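Local coordinates for bacteriocin immunity protein (Pseudomonas aeruginosa, PDB 4UHP) that binds the DNase domain of pyocin AP41 and thereby probably protects the producing cell from its own toxin, at residues E17-F22 with G70-V75; S27-K30 with K36-D39; K40-F45 with V57-K62. All blocks are in the same frame, centred on the assembly; numbering follows the deposited sequence.

Contacts 1 and 3 are neighbours in the hydrophobic interior, their centres about 8 Å apart. I19 and F22 of contact 1 reach the side chains of contact 3: I19 CD1 lies 3.6 Å from F45 CD1, and F22 CE1 lies 3.5 Å from V42 CG2. Contact 2 sits at the surface, about 17 Å from contact 1 and 14 Å from contact 3, centre to centre. A salt bridge between E21 and R37 connects it with contact 1, while helix 31-49 carries it on to contact 3. All three meet the toxin chain, through F22, D39 and F59 among others; contact 3 has six residues within its reach, contacts 1 and 2 two each.

Contact 1: residues E17-F22 with G70-V75; sequences EIIEEF and GIVKEV
I19 projects from helix 12-19 onto I71 and V72 of helix 68-81, and the contact is wholly apolar. Its two branches divide the work. The CG2 methyl lies 3.6 Å from I71 CD1 and also rests against I71 CB, at 3.8 Å, so it is set along the side of that chain and does not meet merely its end. The other branch, I19 CG1, faces the V72 CG2 methyl at 4.0 Å, a looser touch. With chi1 of I19 at -55°, CG2 stands anti to the backbone N and CG1 anti to the carbonyl carbon, which spreads the two branches over successive residues of the partner helix.

The two segments share no backbone bond. Within them, F22 N donates to I19 O, and V75 N to I71 O in helix 68-81; the F22 ring has its edge at I19 CA.

Further apolar groups close around these three buried residues: F45 packs on I19, V57 and I58 on I71, and L16 on V72. This is the packing of first against last helix in the small four-helix fold of colicin and pyocin immunity proteins.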
# COMPACT_ATOMS: atom_id res chain seq x y z
N GLU D 17 11.83 -3.91 16.19
CA GLU D 17 10.51 -3.93 16.81
C GLU D 17 9.49 -3.13 16.01
O GLU D 17 8.34 -3.56 15.85
CB GLU D 17 10.61 -3.38 18.24
CG GLU D 17 9.29 -3.22 18.96
CD GLU D 17 9.46 -2.95 20.44
OE1 GLU D 17 10.60 -2.72 20.87
OE2 GLU D 17 8.44 -2.97 21.17
N ILE D 18 9.91 -1.98 15.50
CA ILE D 18 9.05 -1.14 14.67
C ILE D 18 8.79 -1.79 13.31
O ILE D 18 7.66 -1.79 12.82
CB ILE D 18 9.67 0.25 14.45
CG1 ILE D 18 9.81 1.00 15.77
CG2 ILE D 18 8.83 1.07 13.47
CD1 ILE D 18 10.39 2.38 15.63
N ILE D 19 9.84 -2.35 12.72
CA ILE D 19 9.73 -2.96 11.39
C ILE D 19 8.79 -4.16 11.40
O ILE D 19 8.04 -4.38 10.44
CB ILE D 19 11.11 -3.39 10.87
CG1 ILE D 19 12.08 -2.20 10.87
CG2 ILE D 19 11.00 -3.95 9.46
CD1 ILE D 19 11.57 -1.01 10.09
N GLU D 20 8.80 -4.92 12.49
CA GLU D 20 7.94 -6.09 12.62
C GLU D 20 6.46 -5.72 12.52
O GLU D 20 5.63 -6.55 12.16
CB GLU D 20 8.22 -6.81 13.94
CG GLU D 20 9.54 -7.57 13.96
CD GLU D 20 9.90 -8.10 15.34
OE1 GLU D 20 9.32 -7.61 16.33
OE2 GLU D 20 10.77 -8.99 15.42
N GLU D 21 6.15 -4.47 12.84
CA GLU D 21 4.77 -4.00 12.83
C GLU D 21 4.24 -3.88 11.40
O GLU D 21 3.04 -3.77 11.19
CB GLU D 21 4.67 -2.66 13.57
CG GLU D 21 3.27 -2.30 14.05
CD GLU D 21 3.27 -1.39 15.26
OE1 GLU D 21 4.33 -1.26 15.92
OE2 GLU D 21 2.21 -0.80 15.56
N PHE D 22 5.15 -3.92 10.43
CA PHE D 22 4.76 -3.92 9.02
C PHE D 22 4.42 -5.32 8.52
O PHE D 22 4.18 -5.52 7.33
CB PHE D 22 5.87 -3.31 8.16
CG PHE D 22 6.09 -1.85 8.41
CD1 PHE D 22 5.35 -0.90 7.72
CD2 PHE D 22 7.02 -1.42 9.34
CE1 PHE D 22 5.55 0.45 7.95
CE2 PHE D 22 7.22 -0.08 9.57
CZ PHE D 22 6.49 0.86 8.88
N GLY D 70 15.82 -8.54 7.19
CA GLY D 70 16.39 -8.09 5.93
C GLY D 70 16.27 -6.58 5.75
O GLY D 70 17.20 -5.93 5.27
N ILE D 71 15.12 -6.04 6.13
CA ILE D 71 14.89 -4.60 6.08
C ILE D 71 15.88 -3.84 6.96
O ILE D 71 16.49 -2.86 6.53
CB ILE D 71 13.45 -4.25 6.51
CG1 ILE D 71 12.44 -4.88 5.55
CG2 ILE D 71 13.27 -2.74 6.57
CD1 ILE D 71 11.00 -4.71 5.97
N VAL D 72 16.05 -4.31 8.19
CA VAL D 72 17.00 -3.72 9.11
C VAL D 72 18.42 -3.80 8.55
O VAL D 72 19.18 -2.84 8.61
CB VAL D 72 16.95 -4.39 10.50
CG1 VAL D 72 18.11 -3.92 11.37
CG2 VAL D 72 15.62 -4.11 11.17
N LYS D 73 18.76 -4.96 7.98
CA LYS D 73 20.09 -5.17 7.42
C LYS D 73 20.35 -4.27 6.21
O LYS D 73 21.46 -3.76 6.03
CB LYS D 73 20.28 -6.64 7.04
CG LYS D 73 21.66 -6.97 6.50
CD LYS D 73 21.79 -8.45 6.24
CE LYS D 73 23.07 -8.79 5.49
NZ LYS D 73 24.29 -8.44 6.27
N GLU D 74 19.33 -4.05 5.38
CA GLU D 74 19.45 -3.14 4.25
C GLU D 74 19.70 -1.72 4.74
O GLU D 74 20.53 -1.00 4.18
CB GLU D 74 18.21 -3.19 3.36
CG GLU D 74 18.14 -2.06 2.33
CD GLU D 74 19.34 -2.03 1.40
OE1 GLU D 74 19.92 -3.10 1.13
OE2 GLU D 74 19.70 -0.92 0.94
N VAL D 75 18.97 -1.31 5.78
CA VAL D 75 19.16 0.01 6.37
C VAL D 75 20.58 0.14 6.92
O VAL D 75 21.29 1.10 6.62
CB VAL D 75 18.13 0.29 7.48
CG1 VAL D 75 18.54 1.51 8.30
CG2 VAL D 75 16.74 0.49 6.89

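Contact 2: residues S27-K30 with K36-D39; sequences SGLK and KRMD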
# COMPACT_ATOMS: atom_id res chain seq x y z
N SER D 27 -0.09 -3.41 17.36
CA SER D 27 -0.87 -2.39 18.04
C SER D 27 -2.26 -2.88 18.41
O SER D 27 -2.82 -2.49 19.43
CB SER D 27 -0.97 -1.14 17.17
OG SER D 27 -1.61 -1.43 15.94
N GLY D 28 -2.82 -3.75 17.56
CA GLY D 28 -4.16 -4.26 17.77
C GLY D 28 -5.20 -3.35 17.13
O GLY D 28 -6.39 -3.65 17.13
N LEU D 29 -4.73 -2.23 16.60
CA LEU D 29 -5.60 -1.24 15.97
C LEU D 29 -6.23 -1.79 14.69
O LEU D 29 -5.66 -2.67 14.04
CB LEU D 29 -4.83 0.04 15.67
CG LEU D 29 -4.17 0.73 16.86
CD1 LEU D 29 -3.40 1.97 16.40
CD2 LEU D 29 -5.21 1.10 17.91
N LYS D 30 -7.40 -1.27 14.34
CA LYS D 30 -8.09 -1.71 13.14
C LYS D 30 -8.58 -0.53 12.31
O LYS D 30 -8.68 0.59 12.82
CB LYS D 30 -9.27 -2.62 13.51
CG LYS D 30 -8.85 -3.93 14.16
CD LYS D 30 -10.05 -4.78 14.55
CE LYS D 30 -10.86 -4.10 15.64
NZ LYS D 30 -11.98 -4.97 16.11
N LYS D 36 -3.58 5.02 10.05
CA LYS D 36 -2.92 6.27 10.42
C LYS D 36 -1.68 6.01 11.27
O LYS D 36 -0.73 6.80 11.25
CB LYS D 36 -3.89 7.20 11.14
CG LYS D 36 -5.08 7.63 10.29
CD LYS D 36 -5.33 9.13 10.40
CE LYS D 36 -5.66 9.74 9.05
NZ LYS D 36 -4.44 10.22 8.34
N ARG D 37 -1.67 4.91 12.02
CA ARG D 37 -0.48 4.52 12.75
C ARG D 37 0.60 4.04 11.79
O ARG D 37 1.77 4.41 11.92
CB ARG D 37 -0.78 3.43 13.79
CG ARG D 37 0.48 2.78 14.33
CD ARG D 37 0.24 1.99 15.61
NE ARG D 37 1.49 1.42 16.11
CZ ARG D 37 2.36 2.07 16.88
NH1 ARG D 37 2.10 3.32 17.26
NH2 ARG D 37 3.47 1.48 17.27
N MET D 38 0.21 3.21 10.83
CA MET D 38 1.17 2.70 9.86
C MET D 38 1.67 3.84 8.97
O MET D 38 2.84 3.86 8.57
CB MET D 38 0.55 1.58 9.02
CG MET D 38 0.08 0.39 9.84
SD MET D 38 1.30 -0.18 11.06
CE MET D 38 2.65 -0.64 9.99
N ASP D 39 0.79 4.79 8.66
CA ASP D 39 1.19 6.00 7.95
C ASP D 39 2.32 6.70 8.70
O ASP D 39 3.33 7.09 8.11
CB ASP D 39 0.00 6.96 7.78
CG ASP D 39 -0.96 6.52 6.69
OD1 ASP D 39 -0.85 5.36 6.22
OD2 ASP D 39 -1.83 7.32 6.30
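R37 lays the aliphatic part of its side chain against S27 and L29, the two residues of the loop before helix 31-49 that reach it. The arginine leaves the helix with CG anti to the backbone N (chi1 166°) and runs extended from CG to NE, which carries CD out to where both loop side chains meet it. L29 CD1 touches that CD at 3.7 Å and comes within 4.0 Å of R37 CB, so this methyl lies beside the arginine chain, and the two side chains cross at about a right angle.

S27 approaches the same methylene with carbon: its CB is 3.7 Å from R37 CD and equally far from R37 NE, oblique to the guanidinium. The serine hydroxyl is turned to local use. At chi1 60° OG sits between the backbone N and the carbonyl carbon, and from there it accepts a hydrogen bond from L29 N (3.3 Å, 160° at the hydrogen), forming an ST turn. G28, in the middle of that turn, has a positive phi of 88° that suits a glycine. N25 secures the turn further, bonding to G28 N and L29 O.

The charged end of R37 looks past the loop to E21, whose OE2 makes a salt bridge with R37 NE. The chemistry is thus divided along one side chain: carbon packs against the loop, while the charge is answered by the carboxylate of E21, in segment 17-22, a pairing likely to favour the ionised forms of both groups and to fix the direction in which the arginine extends.

Contact 3: residues K40-F45 with V57-K62; sequences KLVKHF and VIFHPK
The CD1 methyl of I58 sits squarely over one face of the F45 ring, 3.8 Å from its centroid and only 10° off the ring normal, a clear CH-pi contact. The two side chains arrive from opposite directions, F45 from helix 31-49 and I58 from the short helix 56-59. F45 has CG anti to the backbone N (chi1 176°), which extends the ring toward the short helix. Behind the methyl, I58 CG1 follows over the far end of the ring, 4.0 Å from F45 CZ. V57 adds its CB at the same distance from F45 CZ, oblique to the ring.

Next to this, V42 meets F59 in a different way. Its CG2 methyl lies in the plane of the F59 ring, at the edge, 3.7 Å from F59 CE2. One face of F59 is taken by its own neighbour: I58 CG2 stands 4.0 Å above the ring plane, over the centre. I58 therefore presents a methyl to each of two aromatic faces, CD1 to F45 and CG2 to F59. I71 and V75 of helix 68-81 pack on F45 as well, and F22 on V42. F59, though buried, also stacks on an aromatic ring of the toxin chain.

Outside this packed layer the contact gives way to polar groups. K40 and K62 are exposed and stand well apart, and past F59 the chain leaves helical angles at H60 and continues as a loop. At this margin K43 forms a salt bridge with an acidic side chain of the toxin chain, and H60 bonds to the toxin backbone. A short third helix packed inward through V57 and I58 while its end faces the DNase is characteristic of the four-helix immunity protein fold.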
# COMPACT_ATOMS: atom_id res chain seq x y z
N LYS D 40 2.14 6.85 10.01
CA LYS D 40 3.13 7.50 10.86
C LYS D 40 4.45 6.73 10.89
O LYS D 40 5.53 7.33 10.87
CB LYS D 40 2.60 7.67 12.28
CG LYS D 40 3.58 8.34 13.23
CD LYS D 40 3.12 8.24 14.68
CE LYS D 40 4.17 8.83 15.61
NZ LYS D 40 3.78 8.69 17.04
N LEU D 41 4.36 5.41 10.94
CA LEU D 41 5.55 4.57 11.03
C LEU D 41 6.36 4.60 9.73
O LEU D 41 7.59 4.63 9.76
CB LEU D 41 5.17 3.13 11.38
CG LEU D 41 4.57 2.90 12.77
CD1 LEU D 41 4.34 1.41 13.00
CD2 LEU D 41 5.47 3.48 13.85
N VAL D 42 5.65 4.58 8.60
CA VAL D 42 6.29 4.66 7.29
C VAL D 42 7.09 5.95 7.13
O VAL D 42 8.26 5.93 6.75
CB VAL D 42 5.26 4.59 6.14
CG1 VAL D 42 5.90 5.03 4.83
CG2 VAL D 42 4.70 3.18 6.02
N LYS D 43 6.45 7.08 7.41
CA LYS D 43 7.08 8.37 7.21
C LYS D 43 8.19 8.58 8.23
O LYS D 43 9.18 9.26 7.95
CB LYS D 43 6.05 9.50 7.27
CG LYS D 43 4.95 9.37 6.22
CD LYS D 43 5.54 8.89 4.88
CE LYS D 43 4.61 9.15 3.71
NZ LYS D 43 5.36 9.62 2.52
N HIS D 44 8.05 7.97 9.40
CA HIS D 44 9.11 7.99 10.40
C HIS D 44 10.30 7.16 9.93
O HIS D 44 11.45 7.57 10.09
CB HIS D 44 8.60 7.46 11.74
CG HIS D 44 9.67 7.32 12.77
ND1 HIS D 44 10.25 8.40 13.39
CD2 HIS D 44 10.27 6.22 13.29
CE1 HIS D 44 11.16 7.97 14.25
NE2 HIS D 44 11.19 6.66 14.21
N PHE D 45 10.01 5.99 9.36
CA PHE D 45 11.03 5.13 8.78
C PHE D 45 11.87 5.89 7.75
O PHE D 45 13.10 5.90 7.82
CB PHE D 45 10.39 3.89 8.13
CG PHE D 45 11.37 2.99 7.44
CD1 PHE D 45 11.99 1.95 8.13
CD2 PHE D 45 11.67 3.16 6.10
CE1 PHE D 45 12.89 1.12 7.50
CE2 PHE D 45 12.57 2.33 5.46
CZ PHE D 45 13.18 1.30 6.16
N VAL D 57 12.04 0.08 0.76
CA VAL D 57 12.82 -0.92 1.48
C VAL D 57 11.89 -1.93 2.14
O VAL D 57 12.17 -3.13 2.16
CB VAL D 57 13.72 -0.27 2.55
CG1 VAL D 57 14.52 -1.34 3.29
CG2 VAL D 57 14.65 0.76 1.92
N ILE D 58 10.78 -1.44 2.67
CA ILE D 58 9.80 -2.28 3.35
C ILE D 58 8.87 -2.99 2.38
O ILE D 58 8.73 -4.21 2.42
CB ILE D 58 8.95 -1.46 4.34
CG1 ILE D 58 9.83 -0.81 5.40
CG2 ILE D 58 7.88 -2.34 4.98
CD1 ILE D 58 9.07 0.10 6.34
N PHE D 59 8.23 -2.21 1.51
CA PHE D 59 7.14 -2.72 0.68
C PHE D 59 7.58 -3.27 -0.67
O PHE D 59 6.84 -4.00 -1.33
CB PHE D 59 6.08 -1.63 0.47
CG PHE D 59 5.46 -1.13 1.75
CD1 PHE D 59 4.56 -1.92 2.45
CD2 PHE D 59 5.77 0.12 2.25
CE1 PHE D 59 3.98 -1.47 3.62
CE2 PHE D 59 5.20 0.58 3.42
CZ PHE D 59 4.30 -0.22 4.11
N HIS D 60 8.78 -2.90 -1.11
CA HIS D 60 9.33 -3.45 -2.35
C HIS D 60 10.80 -3.84 -2.18
O HIS D 60 11.67 -3.33 -2.88
CB HIS D 60 9.16 -2.45 -3.49
CG HIS D 60 7.73 -2.16 -3.81
ND1 HIS D 60 7.00 -2.90 -4.72
CD2 HIS D 60 6.87 -1.24 -3.31
CE1 HIS D 60 5.77 -2.44 -4.78
NE2 HIS D 60 5.66 -1.43 -3.94
N PRO D 61 11.06 -4.78 -1.26
CA PRO D 61 12.43 -5.13 -0.87
C PRO D 61 13.17 -5.93 -1.94
O PRO D 61 12.54 -6.61 -2.75
CB PRO D 61 12.22 -5.98 0.38
CG PRO D 61 10.90 -6.64 0.14
CD PRO D 61 10.07 -5.64 -0.60
N LYS D 62 14.49 -5.83 -1.93
CA LYS D 62 15.34 -6.66 -2.77
C LYS D 62 15.18 -8.12 -2.36
O LYS D 62 14.84 -8.40 -1.21
CB LYS D 62 16.81 -6.22 -2.64
CG LYS D 62 17.07 -4.78 -3.04
CD LYS D 62 16.76 -4.56 -4.51
CE LYS D 62 17.04 -3.12 -4.93
NZ LYS D 62 18.46 -2.74 -4.69